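Local coordinates for protein pectate lyase 47 (Bacillus sp. TS-47, PDB 1VBL) that cleaves pectate, acting as a thermostable, calcium-binding pectate lyase of polysaccharide lyase family 1, at residues A[149-154]-A[191-196]; A[128-133]-A[156-161]; A[322-327]-A[351-356]; A[291-296]-A[386-391]; A[280-285]-A[301-306]. One frame throughout, in Å; residues are numbered along the deposited sequence.

Interaction 1 (A[149-154]-A[191-196])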
# COMPACT_ATOMS: atom_id res chain seq x y z
N GLY A 149 5.19 8.11 6.37
CA GLY A 149 4.16 7.09 6.38
C GLY A 149 4.00 6.50 7.76
O GLY A 149 4.78 6.78 8.67
N PHE A 150 2.97 5.67 7.93
CA PHE A 150 2.73 5.03 9.22
C PHE A 150 3.29 3.62 9.21
O PHE A 150 3.09 2.87 8.26
CB PHE A 150 1.23 4.97 9.53
CG PHE A 150 0.65 6.28 9.96
CD1 PHE A 150 1.16 6.95 11.08
CD2 PHE A 150 -0.40 6.85 9.26
CE1 PHE A 150 0.63 8.17 11.48
CE2 PHE A 150 -0.94 8.07 9.65
CZ PHE A 150 -0.43 8.73 10.77
N LEU A 151 3.99 3.28 10.28
CA LEU A 151 4.57 1.96 10.43
C LEU A 151 3.75 1.23 11.48
O LEU A 151 3.81 1.54 12.68
CB LEU A 151 6.03 2.08 10.90
CG LEU A 151 7.06 1.09 10.34
CD1 LEU A 151 7.19 1.29 8.83
CD2 LEU A 151 8.41 1.33 11.01
N ILE A 152 2.94 0.28 11.03
CA ILE A 152 2.10 -0.51 11.93
C ILE A 152 2.86 -1.82 12.09
O ILE A 152 2.61 -2.79 11.38
CB ILE A 152 0.71 -0.75 11.29
CG1 ILE A 152 0.09 0.60 10.90
CG2 ILE A 152 -0.20 -1.46 12.28
CD1 ILE A 152 -1.23 0.49 10.16
N LYS A 153 3.80 -1.82 13.03
CA LYS A 153 4.66 -2.97 13.27
C LYS A 153 4.50 -3.67 14.61
O LYS A 153 4.61 -3.06 15.67
CB LYS A 153 6.12 -2.53 13.10
CG LYS A 153 7.12 -3.66 13.21
CD LYS A 153 8.51 -3.17 12.87
CE LYS A 153 9.52 -4.30 12.82
NZ LYS A 153 10.83 -3.81 12.30
N ASN A 154 4.26 -4.98 14.54
CA ASN A 154 4.08 -5.82 15.72
C ASN A 154 3.01 -5.32 16.68
O ASN A 154 3.16 -5.43 17.90
CB ASN A 154 5.41 -5.97 16.47
CG ASN A 154 6.48 -6.64 15.62
OD1 ASN A 154 6.26 -7.71 15.06
ND2 ASN A 154 7.64 -6.01 15.52
N SER A 191 3.27 4.63 2.41
CA SER A 191 2.39 5.53 3.16
C SER A 191 1.93 4.78 4.40
O SER A 191 1.80 5.35 5.48
CB SER A 191 1.20 5.96 2.30
OG SER A 191 1.61 6.88 1.31
N ILE A 192 1.67 3.48 4.24
CA ILE A 192 1.25 2.63 5.34
C ILE A 192 1.92 1.27 5.16
O ILE A 192 1.77 0.62 4.13
CB ILE A 192 -0.28 2.42 5.39
CG1 ILE A 192 -0.98 3.74 5.72
CG2 ILE A 192 -0.63 1.36 6.44
CD1 ILE A 192 -2.49 3.62 5.87
N SER A 193 2.68 0.87 6.17
CA SER A 193 3.39 -0.40 6.15
C SER A 193 2.92 -1.24 7.33
O SER A 193 3.10 -0.85 8.49
CB SER A 193 4.89 -0.17 6.23
OG SER A 193 5.59 -1.40 6.30
N ILE A 194 2.30 -2.37 7.04
CA ILE A 194 1.79 -3.27 8.06
C ILE A 194 2.72 -4.48 8.15
O ILE A 194 2.82 -5.27 7.20
CB ILE A 194 0.36 -3.72 7.70
CG1 ILE A 194 -0.53 -2.48 7.56
CG2 ILE A 194 -0.18 -4.67 8.75
CD1 ILE A 194 -1.95 -2.77 7.06
N GLU A 195 3.40 -4.62 9.28
CA GLU A 195 4.35 -5.71 9.48
C GLU A 195 4.10 -6.43 10.80
O GLU A 195 4.08 -5.80 11.86
CB GLU A 195 5.78 -5.16 9.45
CG GLU A 195 6.03 -4.16 8.33
CD GLU A 195 7.40 -3.49 8.41
OE1 GLU A 195 7.60 -2.48 7.70
OE2 GLU A 195 8.27 -3.96 9.17
N GLY A 196 3.92 -7.74 10.74
CA GLY A 196 3.68 -8.53 11.94
C GLY A 196 2.53 -8.01 12.79
O GLY A 196 2.54 -8.13 14.01
O HOH W 1 4.36 -9.49 15.81
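Ile-152 packs on two isoleucines of the facing strand, its CD1 3.9 Å from Ile-192 CG2 and close to Ile-194 CG1. On the other face Leu-151 CD1 rests 3.8 Å from Ser-193 CB. Ser-193 OG in turn donates to the anti lone pair of Glu-195 OE1, at 2.7 Å. The extended Lys-153 chain crosses Glu-195, but its NZ stays 4.0 Å from OE2, too far for a salt bridge. Five backbone bonds underlie this parallel pairing, among them Ser-193 N to Phe-150 O at 2.9 Å. Where the strands end, a water bridges Asn-154 OD1 and Gly-196 O.

Strands 127-129 and 232-235 flank the pair in one parallel sheet, as expected of the pectate lyase beta-helix. Ile-152 and Ile-194 also meet Ile-200, and Ile-192 meets Phe-207, of strand 200-208. Ser-193 adjoins the calcium ligand Asp-190, with its side chain about 5 Å from the ion. Chemistry thus divides by face: apolar within the coil, mostly polar and charged beside the calcium site.

Interaction 2 (A[128-133]-A[156-161])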
# COMPACT_ATOMS: atom_id res chain seq x y z
N VAL A 128 6.43 6.94 11.02
CA VAL A 128 5.81 7.05 12.34
C VAL A 128 5.23 5.73 12.84
O VAL A 128 4.37 5.13 12.19
CB VAL A 128 4.68 8.11 12.32
CG1 VAL A 128 4.04 8.25 13.69
CG2 VAL A 128 5.25 9.45 11.86
N TYR A 129 5.71 5.27 14.00
CA TYR A 129 5.22 4.03 14.59
C TYR A 129 3.83 4.23 15.20
O TYR A 129 3.56 5.27 15.81
CB TYR A 129 6.17 3.55 15.69
CG TYR A 129 7.40 2.84 15.18
CD1 TYR A 129 7.33 1.52 14.72
CD2 TYR A 129 8.63 3.48 15.15
CE1 TYR A 129 8.46 0.86 14.26
CE2 TYR A 129 9.77 2.83 14.68
CZ TYR A 129 9.67 1.52 14.24
OH TYR A 129 10.80 0.89 13.77
N VAL A 130 2.97 3.23 15.04
CA VAL A 130 1.62 3.28 15.59
C VAL A 130 1.46 2.12 16.57
O VAL A 130 1.71 0.96 16.22
CB VAL A 130 0.54 3.16 14.48
CG1 VAL A 130 -0.85 3.27 15.10
CG2 VAL A 130 0.74 4.26 13.45
N GLY A 131 1.05 2.43 17.79
CA GLY A 131 0.86 1.38 18.79
C GLY A 131 -0.49 0.69 18.65
O GLY A 131 -1.32 1.10 17.85
N SER A 132 -0.69 -0.36 19.44
CA SER A 132 -1.95 -1.11 19.41
C SER A 132 -3.11 -0.27 19.93
O SER A 132 -2.91 0.69 20.67
CB SER A 132 -1.82 -2.39 20.25
OG SER A 132 -0.85 -3.27 19.70
N ASN A 133 -4.33 -0.65 19.55
CA ASN A 133 -5.54 0.04 19.97
C ASN A 133 -5.49 1.52 19.64
O ASN A 133 -5.69 2.39 20.50
CB ASN A 133 -5.74 -0.15 21.48
CG ASN A 133 -5.60 -1.60 21.89
OD1 ASN A 133 -6.23 -2.48 21.30
ND2 ASN A 133 -4.78 -1.86 22.89
N ASP A 156 -1.54 -4.59 17.25
CA ASP A 156 -2.85 -5.14 16.91
C ASP A 156 -3.93 -4.10 17.13
O ASP A 156 -3.78 -3.19 17.95
CB ASP A 156 -3.19 -6.36 17.78
CG ASP A 156 -2.10 -7.42 17.76
OD1 ASP A 156 -1.12 -7.28 18.51
OD2 ASP A 156 -2.23 -8.39 16.98
N ASN A 157 -5.02 -4.25 16.39
CA ASN A 157 -6.18 -3.38 16.53
C ASN A 157 -5.93 -1.92 16.22
O ASN A 157 -5.86 -1.07 17.12
CB ASN A 157 -6.72 -3.54 17.95
CG ASN A 157 -8.12 -3.01 18.10
OD1 ASN A 157 -8.92 -3.12 17.18
ND2 ASN A 157 -8.42 -2.46 19.27
N VAL A 158 -5.82 -1.61 14.93
CA VAL A 158 -5.54 -0.26 14.48
C VAL A 158 -6.49 0.15 13.35
O VAL A 158 -6.75 -0.63 12.43
CB VAL A 158 -4.09 -0.13 13.98
CG1 VAL A 158 -3.82 1.28 13.45
CG2 VAL A 158 -3.13 -0.45 15.12
N ILE A 159 -7.00 1.37 13.44
CA ILE A 159 -7.91 1.90 12.43
C ILE A 159 -7.35 3.20 11.85
O ILE A 159 -6.98 4.11 12.59
CB ILE A 159 -9.29 2.22 13.04
CG1 ILE A 159 -9.97 0.94 13.53
CG2 ILE A 159 -10.17 2.93 12.01
CD1 ILE A 159 -11.37 1.17 14.12
N ILE A 160 -7.28 3.28 10.52
CA ILE A 160 -6.79 4.48 9.85
C ILE A 160 -7.85 4.88 8.83
O ILE A 160 -8.17 4.11 7.92
CB ILE A 160 -5.48 4.22 9.09
CG1 ILE A 160 -4.45 3.57 10.02
CG2 ILE A 160 -4.95 5.54 8.51
CD1 ILE A 160 -4.06 4.41 11.21
N ARG A 161 -8.41 6.08 8.97
CA ARG A 161 -9.46 6.52 8.06
C ARG A 161 -9.46 8.00 7.73
O ARG A 161 -8.94 8.83 8.48
CB ARG A 161 -10.84 6.18 8.64
CG ARG A 161 -11.04 4.75 9.11
CD ARG A 161 -12.41 4.58 9.74
NE ARG A 161 -13.49 4.58 8.75
CZ ARG A 161 -14.79 4.68 9.05
NH1 ARG A 161 -15.17 4.83 10.32
NH2 ARG A 161 -15.70 4.62 8.09
O HOH W 2 -0.71 -5.61 21.03
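Asn-133 and Asn-157 join through their amides. Along the first side chain, CB passes 4.2 Å from Asn-157 ND2 and CG comes slightly nearer. The tip oxygen OD1 then accepts from Asn-157 ND2 at 3.0 Å. This bond is nearly straight (172°), reaches a lone pair in the plane of the acceptor carbonyl and lies in the donor's amide plane, although the two amides are turned 69° apart. The same OD1 also approaches Asn-157 CB. At the other branch, Asn-133 ND2 bonds to Ser-56 O, while Asn-157 OD1 accepts from the backbone of Thr-22 and Gly-23.

Asn-133 N donates to Asp-156 O at 3.1 Å, and Ser-132 OG accepts from Asp-156 N at 2.9 Å. A water links that hydroxyl to Asp-156 OD1, whose sister oxygen OD2 bonds to Ser-198 OG. Deeper in, Val-130 CG1 touches Val-158 CG1 at 3.9 Å, and Val-158 CG2 packs on Gly-131 O.

Residues 130-133 turn the chain from strand 127-129 toward strand 134-138, the neighbour of strand 156-161. The paired amides recall the asparagine ladders of pectate lyase beta-helices. Each amide uses both ends, so the bond between them has a set direction and probably resists a flip of either group.

Interaction 3 (A[322-327]-A[351-356])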
# COMPACT_ATOMS: atom_id res chain seq x y z
N GLN A 322 -4.18 -17.62 -2.21
CA GLN A 322 -5.53 -18.15 -2.30
C GLN A 322 -6.48 -16.98 -2.52
O GLN A 322 -7.31 -16.66 -1.67
CB GLN A 322 -5.89 -18.91 -1.03
CG GLN A 322 -5.07 -20.18 -0.81
CD GLN A 322 -5.54 -20.98 0.39
OE1 GLN A 322 -6.67 -21.46 0.43
NE2 GLN A 322 -4.67 -21.13 1.38
N ILE A 323 -6.34 -16.34 -3.67
CA ILE A 323 -7.18 -15.21 -4.01
C ILE A 323 -8.60 -15.66 -4.36
O ILE A 323 -8.79 -16.64 -5.07
CB ILE A 323 -6.59 -14.44 -5.22
CG1 ILE A 323 -5.26 -13.81 -4.83
CG2 ILE A 323 -7.59 -13.38 -5.70
CD1 ILE A 323 -4.44 -13.30 -6.01
N TYR A 324 -9.58 -14.93 -3.84
CA TYR A 324 -10.98 -15.21 -4.13
C TYR A 324 -11.53 -13.85 -4.56
O TYR A 324 -11.79 -12.98 -3.73
CB TYR A 324 -11.70 -15.71 -2.87
CG TYR A 324 -13.05 -16.35 -3.12
CD1 TYR A 324 -14.15 -15.58 -3.50
CD2 TYR A 324 -13.23 -17.73 -2.97
CE1 TYR A 324 -15.40 -16.17 -3.73
CE2 TYR A 324 -14.47 -18.33 -3.21
CZ TYR A 324 -15.55 -17.55 -3.58
OH TYR A 324 -16.77 -18.14 -3.81
N ALA A 325 -11.67 -13.66 -5.87
CA ALA A 325 -12.14 -12.40 -6.44
C ALA A 325 -13.60 -12.44 -6.89
O ALA A 325 -14.01 -13.35 -7.61
CB ALA A 325 -11.25 -12.01 -7.62
N GLN A 326 -14.37 -11.45 -6.47
CA GLN A 326 -15.79 -11.37 -6.82
C GLN A 326 -16.26 -10.00 -7.26
O GLN A 326 -15.99 -8.99 -6.61
CB GLN A 326 -16.66 -11.77 -5.63
CG GLN A 326 -16.62 -13.22 -5.21
CD GLN A 326 -17.52 -13.47 -4.01
OE1 GLN A 326 -17.12 -13.26 -2.87
NE2 GLN A 326 -18.74 -13.91 -4.27
N ASN A 327 -17.00 -9.97 -8.37
CA ASN A 327 -17.61 -8.75 -8.87
C ASN A 327 -16.75 -7.49 -8.90
O ASN A 327 -17.14 -6.45 -8.35
CB ASN A 327 -18.89 -8.50 -8.07
CG ASN A 327 -19.86 -9.66 -8.16
OD1 ASN A 327 -19.51 -10.74 -8.65
ND2 ASN A 327 -21.09 -9.46 -7.70
N SER A 351 -3.93 -21.89 -7.27
CA SER A 351 -5.38 -21.91 -7.38
C SER A 351 -5.94 -20.56 -6.95
O SER A 351 -5.40 -19.91 -6.06
CB SER A 351 -5.97 -23.00 -6.47
OG SER A 351 -5.57 -24.29 -6.87
N MET A 352 -7.00 -20.14 -7.61
CA MET A 352 -7.66 -18.90 -7.25
C MET A 352 -9.08 -19.02 -7.76
O MET A 352 -9.37 -19.83 -8.64
CB MET A 352 -6.96 -17.68 -7.88
CG MET A 352 -7.42 -17.29 -9.29
SD MET A 352 -6.68 -15.71 -9.85
CE MET A 352 -7.89 -14.52 -9.27
N TYR A 353 -9.98 -18.25 -7.17
CA TYR A 353 -11.35 -18.27 -7.64
C TYR A 353 -11.66 -16.87 -8.10
O TYR A 353 -11.21 -15.89 -7.49
CB TYR A 353 -12.32 -18.70 -6.55
CG TYR A 353 -13.70 -18.93 -7.12
CD1 TYR A 353 -13.93 -19.96 -8.04
CD2 TYR A 353 -14.76 -18.09 -6.80
CE1 TYR A 353 -15.18 -20.14 -8.62
CE2 TYR A 353 -16.01 -18.26 -7.38
CZ TYR A 353 -16.21 -19.28 -8.29
OH TYR A 353 -17.45 -19.44 -8.88
N GLU A 354 -12.42 -16.77 -9.18
CA GLU A 354 -12.78 -15.48 -9.73
C GLU A 354 -14.14 -15.59 -10.38
O GLU A 354 -14.42 -16.57 -11.08
CB GLU A 354 -11.74 -15.06 -10.78
CG GLU A 354 -12.10 -13.80 -11.52
CD GLU A 354 -12.13 -13.99 -13.03
OE1 GLU A 354 -11.82 -15.11 -13.49
OE2 GLU A 354 -12.47 -13.03 -13.74
N THR A 355 -14.99 -14.60 -10.16
CA THR A 355 -16.31 -14.61 -10.75
C THR A 355 -16.89 -13.20 -10.81
O THR A 355 -16.49 -12.32 -10.04
CB THR A 355 -17.27 -15.50 -9.94
OG1 THR A 355 -18.48 -15.70 -10.68
CG2 THR A 355 -17.61 -14.86 -8.60
N GLY A 356 -17.81 -12.99 -11.74
CA GLY A 356 -18.46 -11.70 -11.88
C GLY A 356 -17.61 -10.54 -12.37
O GLY A 356 -18.00 -9.39 -12.21
O HOH W 3 -4.54 -17.36 -5.75
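Tyr-324 and Tyr-353 supply the aromatic part of the contact. Both place CG anti to the backbone N (chi1 -166° and -171°), and the side chains run side by side. Tyr-353 CD2 lies over one face of the Tyr-324 ring, 3.4 Å from CZ and offset toward the rim, but the planes meet obliquely at 45°. Tyr-353 CB adds a CH-pi contact, 4.2 Å from the Tyr-324 ring centroid. An alanine in place of Tyr-324 would probably open a gap beside Tyr-353, leaving its ring freer to turn.

Among apolar contacts, Met-352 CE meets Ile-323 CG2 at 3.8 Å, and Gln-326 CG lies against Thr-355 CG2. The hydrogen bonds are those of a parallel pair, including Ala-325 N to Tyr-353 O at 2.8 Å. Ahead of the first direct bond, a water joins Ile-323 N to Ser-351 O.

As successive rungs of the parallel beta-helix, strand 322-332 continues to 293-303, and 351-361 to 383-384. Pro-390 touches Tyr-324, whereas Ile-323, Ala-325, Met-352 and Glu-354 face strand 315-318.

Interaction 4 (A[291-296]-A[386-391])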
# COMPACT_ATOMS: atom_id res chain seq x y z
N PHE A 291 0.55 -16.57 -0.09
CA PHE A 291 0.13 -17.40 1.05
C PHE A 291 -1.24 -17.28 1.67
O PHE A 291 -1.80 -18.28 2.08
CB PHE A 291 1.13 -17.24 2.20
CG PHE A 291 2.53 -17.55 1.80
CD1 PHE A 291 2.95 -18.87 1.64
CD2 PHE A 291 3.42 -16.52 1.54
CE1 PHE A 291 4.23 -19.15 1.20
CE2 PHE A 291 4.69 -16.79 1.11
CZ PHE A 291 5.11 -18.10 0.94
N GLY A 292 -1.69 -15.80 1.40
CA GLY A 292 -2.98 -15.54 1.99
C GLY A 292 -4.29 -15.78 1.28
O GLY A 292 -4.37 -15.76 0.06
N GLN A 293 -5.30 -16.03 2.10
CA GLN A 293 -6.66 -16.20 1.63
C GLN A 293 -7.08 -14.74 1.58
O GLN A 293 -7.43 -14.13 2.60
CB GLN A 293 -7.48 -16.99 2.64
CG GLN A 293 -7.14 -18.47 2.60
CD GLN A 293 -7.95 -19.32 3.57
OE1 GLN A 293 -7.98 -20.54 3.45
NE2 GLN A 293 -8.60 -18.68 4.53
N VAL A 294 -6.99 -14.17 0.38
CA VAL A 294 -7.31 -12.77 0.17
C VAL A 294 -8.61 -12.64 -0.62
O VAL A 294 -8.75 -13.17 -1.72
CB VAL A 294 -6.17 -12.07 -0.60
CG1 VAL A 294 -6.53 -10.62 -0.86
CG2 VAL A 294 -4.87 -12.15 0.22
N HIS A 295 -9.57 -11.93 -0.02
CA HIS A 295 -10.88 -11.71 -0.62
C HIS A 295 -10.86 -10.35 -1.32
O HIS A 295 -10.68 -9.31 -0.68
CB HIS A 295 -11.96 -11.73 0.46
CG HIS A 295 -13.36 -11.84 -0.07
ND1 HIS A 295 -14.47 -11.59 0.70
CD2 HIS A 295 -13.82 -12.21 -1.29
CE1 HIS A 295 -15.56 -11.80 -0.02
NE2 HIS A 295 -15.19 -12.19 -1.23
N ILE A 296 -11.06 -10.38 -2.63
CA ILE A 296 -11.05 -9.17 -3.44
C ILE A 296 -12.41 -9.00 -4.10
O ILE A 296 -12.75 -9.76 -5.01
CB ILE A 296 -9.98 -9.28 -4.55
CG1 ILE A 296 -8.61 -9.56 -3.92
CG2 ILE A 296 -9.96 -8.03 -5.41
CD1 ILE A 296 -7.50 -9.75 -4.94
N VAL A 386 -12.49 -23.44 -6.01
CA VAL A 386 -12.76 -22.95 -4.67
C VAL A 386 -12.02 -23.80 -3.64
O VAL A 386 -12.32 -24.98 -3.49
CB VAL A 386 -14.26 -22.99 -4.35
CG1 VAL A 386 -14.51 -22.54 -2.92
CG2 VAL A 386 -15.03 -22.10 -5.33
N THR A 387 -11.05 -23.20 -2.96
CA THR A 387 -10.29 -23.91 -1.93
C THR A 387 -10.74 -23.44 -0.55
O THR A 387 -10.45 -24.07 0.46
CB THR A 387 -8.78 -23.68 -2.08
OG1 THR A 387 -8.52 -22.28 -2.19
CG2 THR A 387 -8.24 -24.41 -3.30
N TRP A 388 -11.44 -22.31 -0.53
CA TRP A 388 -11.97 -21.75 0.70
C TRP A 388 -13.15 -20.85 0.34
O TRP A 388 -13.27 -20.42 -0.81
CB TRP A 388 -10.90 -20.94 1.45
CG TRP A 388 -10.44 -19.69 0.74
CD1 TRP A 388 -9.74 -19.61 -0.42
CD2 TRP A 388 -10.65 -18.33 1.17
NE1 TRP A 388 -9.49 -18.30 -0.74
CE2 TRP A 388 -10.04 -17.49 0.22
CE3 TRP A 388 -11.30 -17.75 2.27
CZ2 TRP A 388 -10.05 -16.09 0.33
CZ3 TRP A 388 -11.31 -16.36 2.39
CH2 TRP A 388 -10.68 -15.55 1.42
N LYS A 389 -14.01 -20.58 1.30
CA LYS A 389 -15.17 -19.74 1.05
C LYS A 389 -15.16 -18.55 2.01
O LYS A 389 -15.25 -18.73 3.22
CB LYS A 389 -16.45 -20.56 1.24
CG LYS A 389 -16.38 -21.94 0.61
CD LYS A 389 -17.19 -22.05 -0.67
CE LYS A 389 -18.68 -22.15 -0.36
NZ LYS A 389 -19.45 -22.52 -1.58
N PRO A 390 -15.04 -17.33 1.47
CA PRO A 390 -15.03 -16.12 2.29
C PRO A 390 -16.34 -16.01 3.07
O PRO A 390 -17.42 -16.16 2.50
CB PRO A 390 -14.90 -14.99 1.27
CG PRO A 390 -14.18 -15.65 0.13
CD PRO A 390 -14.85 -16.99 0.05
N MET A 391 -16.24 -15.76 4.37
CA MET A 391 -17.44 -15.64 5.19
C MET A 391 -17.58 -14.22 5.74
O MET A 391 -18.68 -13.79 6.09
CB MET A 391 -17.38 -16.65 6.34
CG MET A 391 -18.59 -17.55 6.44
SD MET A 391 -18.89 -18.52 4.94
CE MET A 391 -17.81 -19.93 5.22
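Trp-388 spreads its indole over the side chain of Gln-293. Gln-293 CB stands 3.5 Å from the centroid of the six-membered ring, only 9° off the normal, and forms a CH-pi contact. The extended glutamine then slides across the ring system in the direction opposite to the tryptophan side chain. Its amide stacks almost parallel to the indole, the planes 6° apart. NE2 of Gln-293 reaches 3.6 Å from Trp-388 CE3, while OE1 approaches Trp-388 CB. CG of Trp-388 sits between its backbone N and carbonyl carbon (chi1 66°), which starts the indole off toward Gln-293. On the opposite indole face Pro-390 CG lies 3.6 Å above the plane, toward the rim.

Pro-390 also turns CB to His-295, over the centre of the imidazole and 3.5 Å from its centroid. The imidazole NE2 hydrogen-bonds to Gln-326 OE1. Trp-388 NE1 makes a weak bond to Gln-322 O, linking the loop to the next strand.

The contact lays the loop after strand 383-384 on the outside of the parallel beta-helix, against strand 293-303. No hydrogen bond passes between the two segments; dispersion, CH-pi and amide-ring stacking carry the contact, with the indole layered between proline and glutamine.

Interaction 5 (A[280-285]-A[301-306])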
# COMPACT_ATOMS: atom_id res chain seq x y z
N LYS A 280 -7.03 3.86 -9.70
CA LYS A 280 -7.04 4.70 -10.89
C LYS A 280 -5.65 5.11 -11.35
O LYS A 280 -4.91 5.79 -10.63
CB LYS A 280 -7.89 5.95 -10.63
CG LYS A 280 -7.97 6.91 -11.82
CD LYS A 280 -8.93 8.06 -11.52
CE LYS A 280 -8.98 9.06 -12.66
NZ LYS A 280 -9.40 8.45 -13.95
N ASN A 281 -5.31 4.69 -12.55
CA ASN A 281 -4.02 5.01 -13.13
C ASN A 281 -2.85 4.65 -12.23
O ASN A 281 -2.02 5.51 -11.88
CB ASN A 281 -4.00 6.50 -13.52
CG ASN A 281 -5.06 6.84 -14.56
OD1 ASN A 281 -5.38 6.01 -15.41
ND2 ASN A 281 -5.59 8.05 -14.50
N VAL A 282 -2.80 3.38 -11.84
CA VAL A 282 -1.70 2.86 -11.03
C VAL A 282 -1.05 1.79 -11.91
O VAL A 282 -1.61 1.39 -12.93
CB VAL A 282 -2.18 2.28 -9.68
CG1 VAL A 282 -2.59 3.42 -8.75
CG2 VAL A 282 -3.37 1.34 -9.90
N THR A 283 0.13 1.32 -11.52
CA THR A 283 0.85 0.37 -12.36
C THR A 283 0.77 -1.12 -12.06
O THR A 283 0.48 -1.92 -12.96
CB THR A 283 2.34 0.76 -12.41
OG1 THR A 283 2.46 2.11 -12.89
CG2 THR A 283 3.12 -0.17 -13.34
N GLN A 284 1.01 -1.51 -10.82
CA GLN A 284 1.03 -2.93 -10.47
C GLN A 284 0.72 -3.21 -9.00
O GLN A 284 0.66 -2.28 -8.18
CB GLN A 284 2.41 -3.49 -10.80
CG GLN A 284 3.53 -2.72 -10.10
CD GLN A 284 4.92 -3.16 -10.54
OE1 GLN A 284 5.26 -4.34 -10.46
NE2 GLN A 284 5.73 -2.20 -10.98
N ARG A 285 0.55 -4.49 -8.68
CA ARG A 285 0.27 -4.95 -7.31
C ARG A 285 -1.07 -4.42 -6.80
O ARG A 285 -1.11 -3.62 -5.87
CB ARG A 285 1.38 -4.51 -6.36
CG ARG A 285 2.77 -4.99 -6.75
CD ARG A 285 3.80 -4.56 -5.71
NE ARG A 285 5.14 -5.07 -6.01
CZ ARG A 285 6.20 -4.87 -5.23
NH1 ARG A 285 6.09 -4.16 -4.12
NH2 ARG A 285 7.38 -5.37 -5.57
N TYR A 301 -11.30 -0.71 -11.04
CA TYR A 301 -9.97 -0.44 -11.58
C TYR A 301 -10.17 0.35 -12.87
O TYR A 301 -10.86 -0.11 -13.78
CB TYR A 301 -9.23 -1.75 -11.88
CG TYR A 301 -9.17 -2.72 -10.72
CD1 TYR A 301 -10.28 -3.49 -10.37
CD2 TYR A 301 -8.00 -2.87 -9.97
CE1 TYR A 301 -10.23 -4.38 -9.30
CE2 TYR A 301 -7.95 -3.76 -8.89
CZ TYR A 301 -9.07 -4.51 -8.57
OH TYR A 301 -9.04 -5.38 -7.50
N GLU A 302 -9.55 1.52 -12.94
CA GLU A 302 -9.72 2.40 -14.10
C GLU A 302 -8.37 2.87 -14.61
O GLU A 302 -7.59 3.46 -13.87
CB GLU A 302 -10.59 3.58 -13.66
CG GLU A 302 -10.85 4.64 -14.70
CD GLU A 302 -11.71 5.75 -14.12
OE1 GLU A 302 -12.96 5.61 -14.13
OE2 GLU A 302 -11.15 6.75 -13.65
N PHE A 303 -8.11 2.62 -15.89
CA PHE A 303 -6.83 3.01 -16.47
C PHE A 303 -6.93 3.73 -17.80
O PHE A 303 -7.75 3.39 -18.65
CB PHE A 303 -5.94 1.77 -16.65
CG PHE A 303 -5.89 0.88 -15.43
CD1 PHE A 303 -6.83 -0.14 -15.27
CD2 PHE A 303 -4.92 1.06 -14.45
CE1 PHE A 303 -6.80 -0.97 -14.14
CE2 PHE A 303 -4.88 0.25 -13.32
CZ PHE A 303 -5.82 -0.77 -13.17
N SER A 304 -6.08 4.74 -17.97
CA SER A 304 -6.02 5.51 -19.20
C SER A 304 -4.59 5.42 -19.73
O SER A 304 -3.64 5.60 -18.97
CB SER A 304 -6.37 6.98 -18.94
OG SER A 304 -6.09 7.76 -20.09
N ASN A 305 -4.45 5.15 -21.02
CA ASN A 305 -3.12 5.05 -21.61
C ASN A 305 -2.44 6.42 -21.68
O ASN A 305 -1.30 6.53 -22.14
CB ASN A 305 -3.20 4.41 -23.01
CG ASN A 305 -4.08 5.18 -23.98
OD1 ASN A 305 -4.31 4.73 -25.10
ND2 ASN A 305 -4.57 6.33 -23.56
N LEU A 306 -3.13 7.45 -21.21
CA LEU A 306 -2.59 8.80 -21.20
C LEU A 306 -2.01 9.12 -19.82
O LEU A 306 -1.38 10.16 -19.63
CB LEU A 306 -3.68 9.82 -21.53
CG LEU A 306 -4.31 9.71 -22.93
CD1 LEU A 306 -5.45 10.72 -23.07
CD2 LEU A 306 -3.23 9.96 -23.98
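Lys-280 NZ and Glu-302 OE2 are modelled only 2.5 Å apart, in a salt bridge so short that its exact length is doubtful. Lysine stays extended as far as CE, and the bend at chi4 (59°) brings NZ onto the carboxylate. Tyr-278 OH also bonds to Glu-302 OE2, and Tyr-300 OH to OE1. A methionine at Lys-280 would probably leave the Glu-302 charge without its opposite.

Just beyond, the chain turns a corner at Asn-281. Its N donates to Glu-302 O at 2.9 Å, and its OD1 accepts from Ser-304 N, also at 2.9 Å, so Asn-281 bonds the neighbouring strand through its backbone and the residue just past that strand through its side chain. On the inner side Val-282 O lies near the plane of the Phe-303 ring, at its edge, 3.5 Å from CE2. The same ring carbon touches Val-282 CG2 at 3.9 Å. Phe-303 is also stacked on Phe-332 of the next strand, within the beta-helix.

Asn-281 therefore stands between two chemistries. A charged pair backed by tyrosine hydroxyls spans the strands before the corner, and a buried aromatic contact takes over after it, where direct strand pairing between the segments ceases.

Overall arrangement
All five contacts join chain segments of one beta-helix. Interactions 1 and 3 are regular parallel strand pairs with their centres about 27 Å apart; the first has aliphatic inner packing and a polar face near calcium, the other paired tyrosines far from that site. Interactions 2 and 5 lie at corners, each relying on an asparagine side chain, and interaction 5 adds a salt bridge. Interaction 2 borders interaction 1 through strands 127-129 and 149-153. Interaction 4, buried and without hydrogen bonds between its segments, adjoins interaction 3 through the neighbouring strands 293-303 and 322-332. Strand 293-303 also serves interaction 5 farther along its length. The other four are only partly buried.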